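Local coordinates for protein acetyltransferase (Agrobacterium tumefaciens, PDB 2FSR) that probably transfers an acetyl group from acetyl-coenzyme A to an acceptor substrate, acting as a GNAT-type acetyltransferase, at residues L40-F45 / S68-F73. Numbering follows the deposited sequence. Where two conformers were deposited one is given.
Sequences LAMADF and STWGVF
The ring of F73 is a flat wedge held between L40 and F45. Over one face stands L40 CD2, 3.7 Å from the ring centroid, a CH-pi contact. Against the opposite face comes the edge of F45, whose CD1 lies 3.5 Å from F73 CG. With planes at 63° this is a tilted edge-to-face pair. The wedge is driven inward by its first torsion, CG anti to the backbone N (chi1 -168°), and its leading atom CZ stops 3.5 Å from A41 O, which sits in the ring plane. In this GNAT-family domain the contact packs the turn between strand 35-38 and helix 45-53 against helix 66-83, and Y48 of the former helix also meets F73. F45 in turn offers a face to W70, whose CE3 edge rests over it near the CE1-CZ rim in a T-shaped stack, planes at 87°, completing an aromatic cluster. T69 CG2 packs against the CE1-CZ end of F45, 3.8 Å from CZ of that ring. The bent chain of selenomethionine M42 brings SE to the indole edge, 3.6 Å from W70 CH2, a Met-aromatic contact. Behind F73 CZ, D44 braces the turn: its OD2 takes the N-H of A41 (N to OD2 2.8 Å) from above the carboxylate plane and also forms a salt bridge with R38.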
loop_
_atom_site.group_PDB
_atom_site.type_symbol
_atom_site.label_atom_id
_atom_site.label_comp_id
_atom_site.label_asym_id
_atom_site.label_seq_id
_atom_site.Cartn_x
_atom_site.Cartn_y
_atom_site.Cartn_z
ATOM N N LEU A 40 3.220 0.116 -10.794
ATOM C CA LEU A 40 4.670 0.064 -10.673
ATOM C C LEU A 40 5.328 -0.071 -12.043
ATOM O O LEU A 40 4.791 -0.729 -12.949
ATOM C CB LEU A 40 5.085 -1.131 -9.810
ATOM C CG LEU A 40 5.238 -0.880 -8.309
ATOM C CD1 LEU A 40 3.885 -0.535 -7.643
ATOM C CD2 LEU A 40 5.915 -2.060 -7.593
ATOM N N ALA A 41 6.496 0.553 -12.162
ATOM C CA ALA A 41 7.342 0.439 -13.345
ATOM C C ALA A 41 8.793 0.319 -12.919
ATOM O O ALA A 41 9.149 0.740 -11.823
ATOM C CB ALA A 41 7.166 1.653 -14.270
HETATM N N MSE A 42 9.642 -0.227 -13.783
HETATM C CA MSE A 42 11.047 -0.369 -13.409
HETATM C C MSE A 42 11.712 0.949 -13.062
HETATM O O MSE A 42 12.612 0.967 -12.212
HETATM C CB MSE A 42 11.865 -1.060 -14.501
HETATM C CG MSE A 42 11.815 -2.531 -14.447
HETATM SE SE MSE A 42 12.175 -3.278 -12.674
HETATM C CE MSE A 42 14.009 -3.057 -12.552
ATOM N N ALA A 43 11.288 2.035 -13.723
ATOM C CA ALA A 43 11.837 3.368 -13.443
ATOM C C ALA A 43 11.676 3.761 -11.984
ATOM O O ALA A 43 12.385 4.659 -11.499
ATOM C CB ALA A 43 11.206 4.426 -14.335
ATOM N N ASP A 44 10.713 3.130 -11.307
ATOM C CA ASP A 44 10.439 3.432 -9.915
ATOM C C ASP A 44 11.402 2.729 -8.947
ATOM O O ASP A 44 11.487 3.103 -7.762
ATOM C CB ASP A 44 9.028 2.985 -9.534
ATOM C CG ASP A 44 7.955 3.609 -10.395
ATOM O OD1 ASP A 44 8.066 4.813 -10.781
ATOM O OD2 ASP A 44 6.973 2.886 -10.672
ATOM N N PHE A 45 12.112 1.707 -9.414
ATOM C CA PHE A 45 12.914 0.917 -8.490
ATOM C C PHE A 45 14.056 1.672 -7.791
ATOM O O PHE A 45 14.287 1.457 -6.619
ATOM C CB PHE A 45 13.436 -0.394 -9.104
ATOM C CG PHE A 45 13.965 -1.341 -8.073
ATOM C CD1 PHE A 45 13.101 -1.868 -7.106
ATOM C CD2 PHE A 45 15.322 -1.667 -8.022
ATOM C CE1 PHE A 45 13.575 -2.727 -6.113
ATOM C CE2 PHE A 45 15.802 -2.518 -7.037
ATOM C CZ PHE A 45 14.933 -3.059 -6.078
ATOM N N SER A 68 15.933 -8.643 -0.674
ATOM C CA SER A 68 14.638 -8.473 0.001
ATOM C C SER A 68 13.868 -7.305 -0.613
ATOM O O SER A 68 12.656 -7.402 -0.828
ATOM C CB SER A 68 14.810 -8.279 1.515
ATOM O OG SER A 68 15.422 -9.411 2.113
ATOM N N THR A 69 14.567 -6.211 -0.922
ATOM C CA THR A 69 13.905 -5.050 -1.531
ATOM C C THR A 69 13.282 -5.414 -2.877
ATOM O O THR A 69 12.127 -5.062 -3.190
ATOM C CB THR A 69 14.875 -3.883 -1.729
ATOM O OG1 THR A 69 15.408 -3.491 -0.459
ATOM C CG2 THR A 69 14.138 -2.691 -2.351
ATOM N N TRP A 70 14.049 -6.149 -3.680
ATOM C CA TRP A 70 13.554 -6.613 -4.966
ATOM C C TRP A 70 12.358 -7.556 -4.803
ATOM O O TRP A 70 11.367 -7.429 -5.530
ATOM C CB TRP A 70 14.687 -7.280 -5.753
ATOM C CG TRP A 70 14.284 -7.813 -7.105
ATOM C CD1 TRP A 70 14.295 -9.123 -7.509
ATOM C CD2 TRP A 70 13.789 -7.049 -8.226
ATOM N NE1 TRP A 70 13.832 -9.228 -8.810
ATOM C CE2 TRP A 70 13.517 -7.974 -9.274
ATOM C CE3 TRP A 70 13.535 -5.681 -8.448
ATOM C CZ2 TRP A 70 13.030 -7.572 -10.523
ATOM C CZ3 TRP A 70 13.042 -5.291 -9.694
ATOM C CH2 TRP A 70 12.801 -6.234 -10.723
ATOM N N GLY A 71 12.449 -8.483 -3.860
ATOM C CA GLY A 71 11.318 -9.379 -3.613
ATOM C C GLY A 71 10.048 -8.637 -3.215
ATOM O O GLY A 71 8.980 -8.956 -3.729
ATOM N N VAL A 72 10.139 -7.658 -2.311
ATOM C CA VAL A 72 8.930 -6.876 -1.965
ATOM C C VAL A 72 8.382 -6.097 -3.168
ATOM O O VAL A 72 7.168 -6.055 -3.403
ATOM C CB VAL A 72 9.193 -5.907 -0.784
ATOM C CG1 VAL A 72 7.911 -5.146 -0.411
ATOM C CG2 VAL A 72 9.694 -6.693 0.435
ATOM N N PHE A 73 9.272 -5.482 -3.951
ATOM C CA PHE A 73 8.833 -4.714 -5.128
ATOM C C PHE A 73 8.092 -5.637 -6.105
ATOM O O PHE A 73 7.060 -5.279 -6.667
ATOM C CB PHE A 73 10.069 -4.084 -5.777
ATOM C CG PHE A 73 9.781 -3.032 -6.821
ATOM C CD1 PHE A 73 9.366 -1.732 -6.452
ATOM C CD2 PHE A 73 10.019 -3.308 -8.173
ATOM C CE1 PHE A 73 9.151 -0.742 -7.424
ATOM C CE2 PHE A 73 9.814 -2.315 -9.157
ATOM C CZ PHE A 73 9.371 -1.032 -8.774
#